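Local coordinates for 16L protein (Yaba-like disease virus, PDB 6TQP) that probably blocks apoptosis of the infected host cell as a viral Bcl-2-like protein, holding a peptide against its bundle of helices, at residues A[14-19]-A[41-46]; A[21-26]-A[105-110]; A[49-54]-A[98-103]. One frame throughout, in Å; residues are numbered along the deposited sequence.

In the fold
The three contacts are all buried and illustrate how an all-helical Bcl-2-like fold is assembled from a few helices used repeatedly. Helix 12-27 serves contacts 1 and 2, helix 38-68 contacts 1 and 3, and helix 96-113 contacts 2 and 3, so each pairing of these helices is represented by one contact. Contact 2 lies nearest the chain's centre, about 6 Å between centres; contact 1, at about 11 Å, is farthest out. Contact 1 is purely aliphatic, contact 2 adds a serine hydroxyl and a tyrosine ring, and contact 3 adds a thiol and a carboxylate, while its Ile54 and Ala101 also reach a bound peptide. Tyr23 of contact 2 packs against Leu44, Cys51 and Ile103, bridging to both others.

Contact 1. Residues A[14-19]-A[41-46]; sequences NSIKNV and NKLLNL
Val19 and Leu43 carry most of this contact between helix 12-27 and helix 38-68, with Ile16, Ser15 and Leu44 completing it. The two branches of Val19 divide the work. CG1, anti to the backbone N (chi1 166°), comes down on the backbone of the second helix, with Val19 CG1 3.8 Å from Leu44 CA. CG2 reaches back one residue, and Val19 CG2 lies 4.1 Å from Leu43 CB. Toward Ile16 and Ser15, Leu43 offers one methyl, CD1: it is 3.9 Å from Ile16 CD1 and also touches the CB of Ser15, at 4.2 Å. The side chains of Ile16 and Val19 each cross that of Leu43 at about a right angle.

The axes of the short segments approach to 9.4 Å and cross at -57°, and the nearest pair of alpha carbons, Val19 CA and Leu44 CA, is 5.8 Å apart. Ser15 contributes only its CB here. Its OG is hydrogen-bonded to Ser9 OG and to Asn11 O, so the hydroxyl is satisfied within the N-terminal region of the chain although the residue is buried. At the margin, Asn18 ND2 makes a hydrogen bond to Glu40 OE2, a polar link between the same two helices.

Farther out, Ile16 also packs on Leu140 and Ile141 of helix 137-148 and on Ser134 of helix 120-134, while Leu44 meets Leu36 from the loop that leads into helix 38-68. The contact thus joins the first two helices of the bundle, with the C-terminal helix packed beside them.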
loop_
_atom_site.group_PDB
_atom_site.type_symbol
_atom_site.label_atom_id
_atom_site.label_comp_id
_atom_site.label_asym_id
_atom_site.label_seq_id
_atom_site.Cartn_x
_atom_site.Cartn_y
_atom_site.Cartn_z
ATOM N N ASN A 14 8.995 12.081 0.178
ATOM C CA ASN A 14 9.226 11.812 1.591
ATOM C C ASN A 14 7.928 11.876 2.389
ATOM O O ASN A 14 7.708 11.063 3.296
ATOM C CB ASN A 14 10.245 12.805 2.132
ATOM C CG ASN A 14 10.592 12.546 3.580
ATOM O OD1 ASN A 14 11.149 11.502 3.922
ATOM N ND2 ASN A 14 10.282 13.505 4.436
ATOM N N SER A 15 7.057 12.840 2.076
ATOM C CA SER A 15 5.775 12.936 2.774
ATOM C C SER A 15 4.978 11.649 2.622
ATOM O O SER A 15 4.477 11.088 3.605
ATOM C CB SER A 15 4.959 14.123 2.242
ATOM O OG SER A 15 5.625 15.356 2.443
ATOM N N ILE A 16 4.849 11.168 1.385
ATOM C CA ILE A 16 4.095 9.946 1.129
ATOM C C ILE A 16 4.746 8.753 1.819
ATOM O O ILE A 16 4.059 7.915 2.415
ATOM C CB ILE A 16 3.944 9.728 -0.393
ATOM C CG1 ILE A 16 2.953 10.728 -0.984
ATOM C CG2 ILE A 16 3.470 8.323 -0.713
ATOM C CD1 ILE A 16 1.552 10.646 -0.417
ATOM N N LYS A 17 6.072 8.637 1.736
ATOM C CA LYS A 17 6.746 7.523 2.398
ATOM C C LYS A 17 6.436 7.517 3.892
ATOM O O LYS A 17 6.122 6.474 4.472
ATOM C CB LYS A 17 8.254 7.598 2.176
ATOM C CG LYS A 17 9.019 6.376 2.713
ATOM C CD LYS A 17 10.498 6.648 2.934
ATOM C CE LYS A 17 10.737 7.506 4.165
ATOM N NZ LYS A 17 11.952 7.076 4.898
ATOM N N ASN A 18 6.532 8.681 4.529
ATOM C CA ASN A 18 6.252 8.764 5.959
ATOM C C ASN A 18 4.814 8.388 6.251
ATOM O O ASN A 18 4.530 7.696 7.239
ATOM C CB ASN A 18 6.551 10.172 6.469
ATOM C CG ASN A 18 8.021 10.426 6.603
ATOM O OD1 ASN A 18 8.812 9.483 6.662
ATOM N ND2 ASN A 18 8.410 11.695 6.670
ATOM N N VAL A 19 3.888 8.819 5.392
ATOM C CA VAL A 19 2.471 8.548 5.626
ATOM C C VAL A 19 2.198 7.051 5.542
ATOM O O VAL A 19 1.444 6.491 6.348
ATOM C CB VAL A 19 1.606 9.349 4.629
ATOM C CG1 VAL A 19 0.169 8.835 4.626
ATOM C CG2 VAL A 19 1.630 10.838 4.977
ATOM N N ASN A 41 -0.194 14.661 7.820
ATOM C CA ASN A 41 -1.429 14.248 8.471
ATOM C C ASN A 41 -2.628 14.463 7.555
ATOM O O ASN A 41 -3.570 13.661 7.553
ATOM C CB ASN A 41 -1.601 15.008 9.788
ATOM C CG ASN A 41 -2.802 14.548 10.556
ATOM O OD1 ASN A 41 -2.847 13.424 11.033
ATOM N ND2 ASN A 41 -3.786 15.419 10.685
ATOM N N LYS A 42 -2.605 15.533 6.758
ATOM C CA LYS A 42 -3.679 15.746 5.793
ATOM C C LYS A 42 -3.727 14.608 4.784
ATOM O O LYS A 42 -4.803 14.085 4.470
ATOM C CB LYS A 42 -3.486 17.084 5.081
ATOM C CG LYS A 42 -3.802 18.292 5.948
ATOM C CD LYS A 42 -3.405 19.583 5.242
ATOM C CE LYS A 42 -3.764 20.814 6.062
ATOM N NZ LYS A 42 -5.245 20.997 6.150
ATOM N N LEU A 43 -2.563 14.193 4.291
ATOM C CA LEU A 43 -2.515 13.103 3.325
ATOM C C LEU A 43 -2.947 11.794 3.958
ATOM O O LEU A 43 -3.602 10.969 3.311
ATOM C CB LEU A 43 -1.110 12.969 2.764
ATOM C CG LEU A 43 -0.574 14.171 1.982
ATOM C CD1 LEU A 43 0.854 13.907 1.568
ATOM C CD2 LEU A 43 -1.414 14.500 0.749
ATOM N N LEU A 44 -2.562 11.576 5.215
ATOM C CA LEU A 44 -3.000 10.386 5.937
ATOM C C LEU A 44 -4.521 10.280 5.955
ATOM O O LEU A 44 -5.085 9.220 5.653
ATOM C CB LEU A 44 -2.450 10.410 7.368
ATOM C CG LEU A 44 -2.998 9.276 8.244
ATOM C CD1 LEU A 44 -2.481 7.925 7.818
ATOM C CD2 LEU A 44 -2.685 9.552 9.720
ATOM N N ASN A 45 -5.208 11.360 6.341
ATOM C CA ASN A 45 -6.666 11.316 6.413
ATOM C C ASN A 45 -7.278 10.927 5.070
ATOM O O ASN A 45 -8.260 10.183 5.020
ATOM C CB ASN A 45 -7.215 12.665 6.892
ATOM C CG ASN A 45 -6.851 12.950 8.344
ATOM O OD1 ASN A 45 -6.566 12.026 9.104
ATOM N ND2 ASN A 45 -6.862 14.227 8.734
ATOM N N LEU A 46 -6.696 11.396 3.967
ATOM C CA LEU A 46 -7.239 11.063 2.653
ATOM C C LEU A 46 -6.981 9.600 2.311
ATOM O O LEU A 46 -7.880 8.881 1.853
ATOM C CB LEU A 46 -6.629 11.975 1.597
ATOM C CG LEU A 46 -6.985 13.459 1.746
ATOM C CD1 LEU A 46 -6.182 14.292 0.759
ATOM C CD2 LEU A 46 -8.482 13.700 1.554
#

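Contact 2. Residues A[21-26]-A[105-110]; sequences VFYINE and LISMIV
Within the core of the Bcl-2-like bundle, Ile24 of helix 12-27 packs against Ile106, Ser107 and Val110 of helix 96-113, the helix that probably corresponds to the central hydrophobic one of this fold. All of Ile24's outer carbons take part. CD1 enters between two neighbouring residues: Ile24 CD1 is 3.6 Å from Ile106 CG2 and 3.4 Å from Ser107 OG. With CG1 anti to the carbonyl carbon (chi1 -64°), the CG2 branch is left anti to the backbone N and meets the next turn, with Ile24 CG2 3.9 Å from Val110 CG2. The side chains of Ile24 and Ile106 cross at about a right angle.

Tyr23 closes one flank through its ring, Tyr23 CE2 lying 3.7 Å from Ser107 OG. This buried hydroxyl is satisfied within its own helix by a hydrogen bond to Ile103 O. The segment axes come within 9.5 Å and cross at -37°.

Around it, Ile126 and Ile129 of helix 120-134 pack on Ile24 and Ile106 respectively, Met122 of that helix packs on Val110, and Tyr23 leads across to Cys51 of helix 38-68.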
loop_
_atom_site.group_PDB
_atom_site.type_symbol
_atom_site.label_atom_id
_atom_site.label_comp_id
_atom_site.label_asym_id
_atom_site.label_seq_id
_atom_site.Cartn_x
_atom_site.Cartn_y
_atom_site.Cartn_z
ATOM N N VAL A 21 4.278 4.410 6.010
ATOM C CA VAL A 21 4.830 3.681 7.150
ATOM C C VAL A 21 3.970 3.913 8.380
ATOM O O VAL A 21 3.646 2.975 9.117
ATOM C CB VAL A 21 6.293 4.092 7.390
ATOM C CG1 VAL A 21 6.844 3.448 8.678
ATOM C CG2 VAL A 21 7.132 3.698 6.190
ATOM N N PHE A 22 3.581 5.167 8.614
ATOM C CA PHE A 22 2.725 5.485 9.748
ATOM C C PHE A 22 1.402 4.738 9.657
ATOM O O PHE A 22 0.936 4.142 10.637
ATOM C CB PHE A 22 2.493 6.991 9.796
ATOM C CG PHE A 22 1.701 7.445 10.989
ATOM C CD1 PHE A 22 0.317 7.406 10.969
ATOM C CD2 PHE A 22 2.341 7.923 12.121
ATOM C CE1 PHE A 22 -0.422 7.829 12.064
ATOM C CE2 PHE A 22 1.611 8.346 13.223
ATOM C CZ PHE A 22 0.230 8.296 13.197
ATOM N N TYR A 23 0.788 4.745 8.471
ATOM C CA TYR A 23 -0.514 4.107 8.292
ATOM C C TYR A 23 -0.428 2.606 8.536
ATOM O O TYR A 23 -1.227 2.033 9.292
ATOM C CB TYR A 23 -1.037 4.391 6.881
ATOM C CG TYR A 23 -2.387 3.760 6.621
ATOM C CD1 TYR A 23 -3.494 4.095 7.398
ATOM C CD2 TYR A 23 -2.552 2.816 5.625
ATOM C CE1 TYR A 23 -4.729 3.514 7.170
ATOM C CE2 TYR A 23 -3.783 2.233 5.389
ATOM C CZ TYR A 23 -4.868 2.589 6.153
ATOM O OH TYR A 23 -6.081 1.988 5.904
ATOM N N ILE A 24 0.532 1.946 7.889
ATOM C CA ILE A 24 0.701 0.507 8.070
ATOM C C ILE A 24 0.928 0.174 9.542
ATOM O O ILE A 24 0.340 -0.777 10.071
ATOM C CB ILE A 24 1.848 -0.002 7.176
ATOM C CG1 ILE A 24 1.496 0.191 5.693
ATOM C CG2 ILE A 24 2.158 -1.475 7.464
ATOM C CD1 ILE A 24 0.238 -0.525 5.218
ATOM N N ASN A 25 1.777 0.946 10.231
ATOM C CA ASN A 25 1.993 0.688 11.652
ATOM C C ASN A 25 0.706 0.879 12.442
ATOM O O ASN A 25 0.434 0.135 13.391
ATOM C CB ASN A 25 3.094 1.595 12.208
ATOM C CG ASN A 25 4.476 1.218 11.706
ATOM O OD1 ASN A 25 4.706 0.092 11.251
ATOM N ND2 ASN A 25 5.408 2.158 11.786
ATOM N N GLU A 26 -0.100 1.870 12.063
ATOM C CA GLU A 26 -1.372 2.094 12.739
ATOM C C GLU A 26 -2.308 0.902 12.556
ATOM O O GLU A 26 -3.029 0.518 13.487
ATOM C CB GLU A 26 -2.004 3.391 12.224
ATOM C CG GLU A 26 -3.436 3.638 12.688
ATOM C CD GLU A 26 -3.909 5.060 12.400
ATOM O OE1 GLU A 26 -3.255 6.015 12.870
ATOM O OE2 GLU A 26 -4.934 5.224 11.708
ATOM N N LEU A 105 -3.312 -3.786 0.495
ATOM C CA LEU A 105 -2.774 -5.141 0.503
ATOM C C LEU A 105 -1.766 -5.321 1.635
ATOM O O LEU A 105 -1.810 -6.311 2.377
ATOM C CB LEU A 105 -2.126 -5.442 -0.855
ATOM C CG LEU A 105 -1.406 -6.786 -0.938
ATOM C CD1 LEU A 105 -2.376 -7.949 -0.790
ATOM C CD2 LEU A 105 -0.641 -6.853 -2.236
ATOM N N ILE A 106 -0.846 -4.366 1.788
ATOM C CA ILE A 106 0.142 -4.438 2.871
ATOM C C ILE A 106 -0.558 -4.464 4.217
ATOM O O ILE A 106 -0.170 -5.219 5.119
ATOM C CB ILE A 106 1.128 -3.256 2.785
ATOM C CG1 ILE A 106 1.876 -3.255 1.455
ATOM C CG2 ILE A 106 2.169 -3.292 3.919
ATOM C CD1 ILE A 106 2.447 -1.930 1.135
ATOM N N SER A 107 -1.604 -3.650 4.379
ATOM C CA SER A 107 -2.346 -3.664 5.644
ATOM C C SER A 107 -2.850 -5.062 5.960
ATOM O O SER A 107 -2.721 -5.545 7.095
ATOM C CB SER A 107 -3.519 -2.687 5.586
ATOM O OG SER A 107 -3.047 -1.363 5.473
ATOM N N MET A 108 -3.433 -5.733 4.966
ATOM C CA MET A 108 -3.906 -7.091 5.195
ATOM C C MET A 108 -2.755 -8.041 5.496
ATOM O O MET A 108 -2.868 -8.887 6.387
ATOM C CB MET A 108 -4.688 -7.600 3.995
ATOM C CG MET A 108 -5.176 -9.027 4.201
ATOM S SD MET A 108 -6.125 -9.604 2.795
ATOM C CE MET A 108 -7.604 -8.648 3.125
ATOM N N ILE A 109 -1.653 -7.944 4.746
ATOM C CA ILE A 109 -0.509 -8.823 5.004
ATOM C C ILE A 109 -0.100 -8.716 6.461
ATOM O O ILE A 109 0.096 -9.722 7.153
ATOM C CB ILE A 109 0.662 -8.480 4.066
ATOM C CG1 ILE A 109 0.268 -8.758 2.618
ATOM C CG2 ILE A 109 1.912 -9.314 4.425
ATOM C CD1 ILE A 109 1.293 -8.310 1.594
ATOM N N VAL A 110 0.010 -7.482 6.951
ATOM C CA VAL A 110 0.439 -7.245 8.323
ATOM C C VAL A 110 -0.585 -7.800 9.304
ATOM O O VAL A 110 -0.232 -8.415 10.322
ATOM C CB VAL A 110 0.680 -5.737 8.516
ATOM C CG1 VAL A 110 0.545 -5.320 9.947
ATOM C CG2 VAL A 110 2.062 -5.354 7.968
#

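Contact 3. Residues A[49-54]-A[98-103]; sequences EDCENI and VKLAII
Apolar packing between helices 38-68 and 96-113 rests on Ile54, Cys51, Leu100 and Ile103. In Ile54, CG1 is anti to the carbonyl carbon (chi1 -65°) and a chi2 of 169° extends the chain to CD1. This tip sits over the backbone joining two residues, Ile54 CD1 lying 3.8 Å from both Leu100 C and Ala101 N and 3.9 Å from Leu100 CB. Ala101 turns its own CB away, consistent with the near approach of the methyl to the main chain. Cys51 SG touches Ile103 CG2 at 3.8 Å.

Two polar atoms make van der Waals contacts across the interface. The Cys51 SG thiol stands 3.6 Å from Leu100 O. Asp50 OD2 lies 3.8 Å from Leu100 CD1, the two side chains crossing obliquely; the carboxylate's charge is met instead by a salt bridge from OD1 to Lys147 NZ. Just past the segment, Ser104 OG is hydrogen-bonded to Cys51 O, tying the same two helices together.

The segment axes cross steeply, at -70°, with a closest approach of 8.9 Å. Ile54 and Ala101, along with Val98 and Ile102, also pack on apolar side chains of the bound peptide, consistent with the ligand groove of Bcl-2 proteins. Phe143 and Ile144 of helix 137-148 lie against Leu100, whereas Ile20 and Tyr23 of helix 12-27 pack against Ile103.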
loop_
_atom_site.group_PDB
_atom_site.type_symbol
_atom_site.label_atom_id
_atom_site.label_comp_id
_atom_site.label_asym_id
_atom_site.label_seq_id
_atom_site.Cartn_x
_atom_site.Cartn_y
_atom_site.Cartn_z
ATOM N N GLU A 49 -9.088 6.901 4.326
ATOM C CA GLU A 49 -10.456 6.681 3.867
ATOM C C GLU A 49 -10.481 5.802 2.624
ATOM O O GLU A 49 -11.287 4.868 2.527
ATOM C CB GLU A 49 -11.139 8.014 3.577
ATOM C CG GLU A 49 -11.410 8.856 4.799
ATOM C CD GLU A 49 -12.073 10.167 4.445
ATOM O OE1 GLU A 49 -12.053 10.533 3.248
ATOM O OE2 GLU A 49 -12.615 10.826 5.357
ATOM N N ASP A 50 -9.637 6.113 1.641
ATOM C CA ASP A 50 -9.602 5.314 0.421
ATOM C C ASP A 50 -9.226 3.867 0.719
ATOM O O ASP A 50 -9.862 2.933 0.218
ATOM C CB ASP A 50 -8.622 5.919 -0.584
ATOM C CG ASP A 50 -9.074 7.269 -1.106
ATOM O OD1 ASP A 50 -10.278 7.585 -0.998
ATOM O OD2 ASP A 50 -8.221 8.011 -1.636
ATOM N N CYS A 51 -8.194 3.656 1.540
ATOM C CA CYS A 51 -7.721 2.297 1.778
ATOM C C CYS A 51 -8.694 1.494 2.633
ATOM O O CYS A 51 -8.848 0.286 2.418
ATOM C CB CYS A 51 -6.330 2.333 2.404
ATOM S SG CYS A 51 -5.091 2.973 1.235
ATOM N N GLU A 52 -9.383 2.134 3.587
ATOM C CA GLU A 52 -10.416 1.422 4.330
ATOM C C GLU A 52 -11.584 1.041 3.424
ATOM O O GLU A 52 -12.202 -0.010 3.620
ATOM C CB GLU A 52 -10.894 2.266 5.521
ATOM C CG GLU A 52 -9.844 2.381 6.609
ATOM C CD GLU A 52 -10.271 3.262 7.760
ATOM O OE1 GLU A 52 -11.314 3.944 7.645
ATOM O OE2 GLU A 52 -9.556 3.264 8.780
ATOM N N ASN A 53 -11.876 1.848 2.403
ATOM C CA ASN A 53 -12.963 1.507 1.493
ATOM C C ASN A 53 -12.561 0.366 0.565
ATOM O O ASN A 53 -13.385 -0.500 0.239
ATOM C CB ASN A 53 -13.381 2.741 0.699
ATOM C CG ASN A 53 -14.263 3.674 1.510
ATOM O OD1 ASN A 53 -14.981 3.238 2.412
ATOM N ND2 ASN A 53 -14.212 4.960 1.199
ATOM N N ILE A 54 -11.294 0.336 0.146
ATOM C CA ILE A 54 -10.804 -0.778 -0.669
ATOM C C ILE A 54 -10.849 -2.071 0.133
ATOM O O ILE A 54 -11.278 -3.121 -0.364
ATOM C CB ILE A 54 -9.381 -0.487 -1.170
ATOM C CG1 ILE A 54 -9.382 0.709 -2.126
ATOM C CG2 ILE A 54 -8.798 -1.705 -1.865
ATOM C CD1 ILE A 54 -7.953 1.234 -2.467
ATOM N N VAL A 98 -3.642 2.004 -8.298
ATOM C CA VAL A 98 -2.948 0.766 -7.960
ATOM C C VAL A 98 -2.167 0.933 -6.662
ATOM O O VAL A 98 -2.137 0.033 -5.816
ATOM C CB VAL A 98 -2.026 0.329 -9.115
ATOM C CG1 VAL A 98 -1.183 -0.866 -8.704
ATOM C CG2 VAL A 98 -2.853 -0.008 -10.335
ATOM N N LYS A 99 -1.500 2.074 -6.499
ATOM C CA LYS A 99 -0.725 2.295 -5.284
ATOM C C LYS A 99 -1.618 2.242 -4.058
ATOM O O LYS A 99 -1.242 1.665 -3.034
ATOM C CB LYS A 99 0.003 3.631 -5.368
ATOM C CG LYS A 99 1.163 3.614 -6.354
ATOM C CD LYS A 99 1.807 4.978 -6.522
ATOM C CE LYS A 99 3.040 4.912 -7.446
ATOM N NZ LYS A 99 3.806 6.207 -7.483
ATOM N N LEU A 100 -2.814 2.819 -4.148
ATOM C CA LEU A 100 -3.737 2.755 -3.021
ATOM C C LEU A 100 -4.117 1.314 -2.723
ATOM O O LEU A 100 -4.102 0.887 -1.564
ATOM C CB LEU A 100 -4.974 3.593 -3.311
ATOM C CG LEU A 100 -4.722 5.103 -3.351
ATOM C CD1 LEU A 100 -5.975 5.801 -3.751
ATOM C CD2 LEU A 100 -4.247 5.628 -1.984
ATOM N N ALA A 101 -4.419 0.536 -3.765
ATOM C CA ALA A 101 -4.745 -0.868 -3.553
ATOM C C ALA A 101 -3.594 -1.601 -2.882
ATOM O O ALA A 101 -3.816 -2.452 -2.012
ATOM C CB ALA A 101 -5.102 -1.541 -4.873
ATOM N N ILE A 102 -2.353 -1.282 -3.259
ATOM C CA ILE A 102 -1.213 -1.974 -2.658
ATOM C C ILE A 102 -1.071 -1.596 -1.180
ATOM O O ILE A 102 -0.696 -2.431 -0.346
ATOM C CB ILE A 102 0.070 -1.696 -3.459
ATOM C CG1 ILE A 102 -0.007 -2.449 -4.793
ATOM C CG2 ILE A 102 1.299 -2.129 -2.675
ATOM C CD1 ILE A 102 1.095 -2.090 -5.774
ATOM N N ILE A 103 -1.352 -0.345 -0.822
ATOM C CA ILE A 103 -1.308 0.010 0.600
ATOM C C ILE A 103 -2.309 -0.835 1.371
ATOM O O ILE A 103 -2.007 -1.354 2.449
ATOM C CB ILE A 103 -1.563 1.514 0.801
ATOM C CG1 ILE A 103 -0.441 2.311 0.139
ATOM C CG2 ILE A 103 -1.674 1.856 2.304
ATOM C CD1 ILE A 103 -0.715 3.805 0.049
#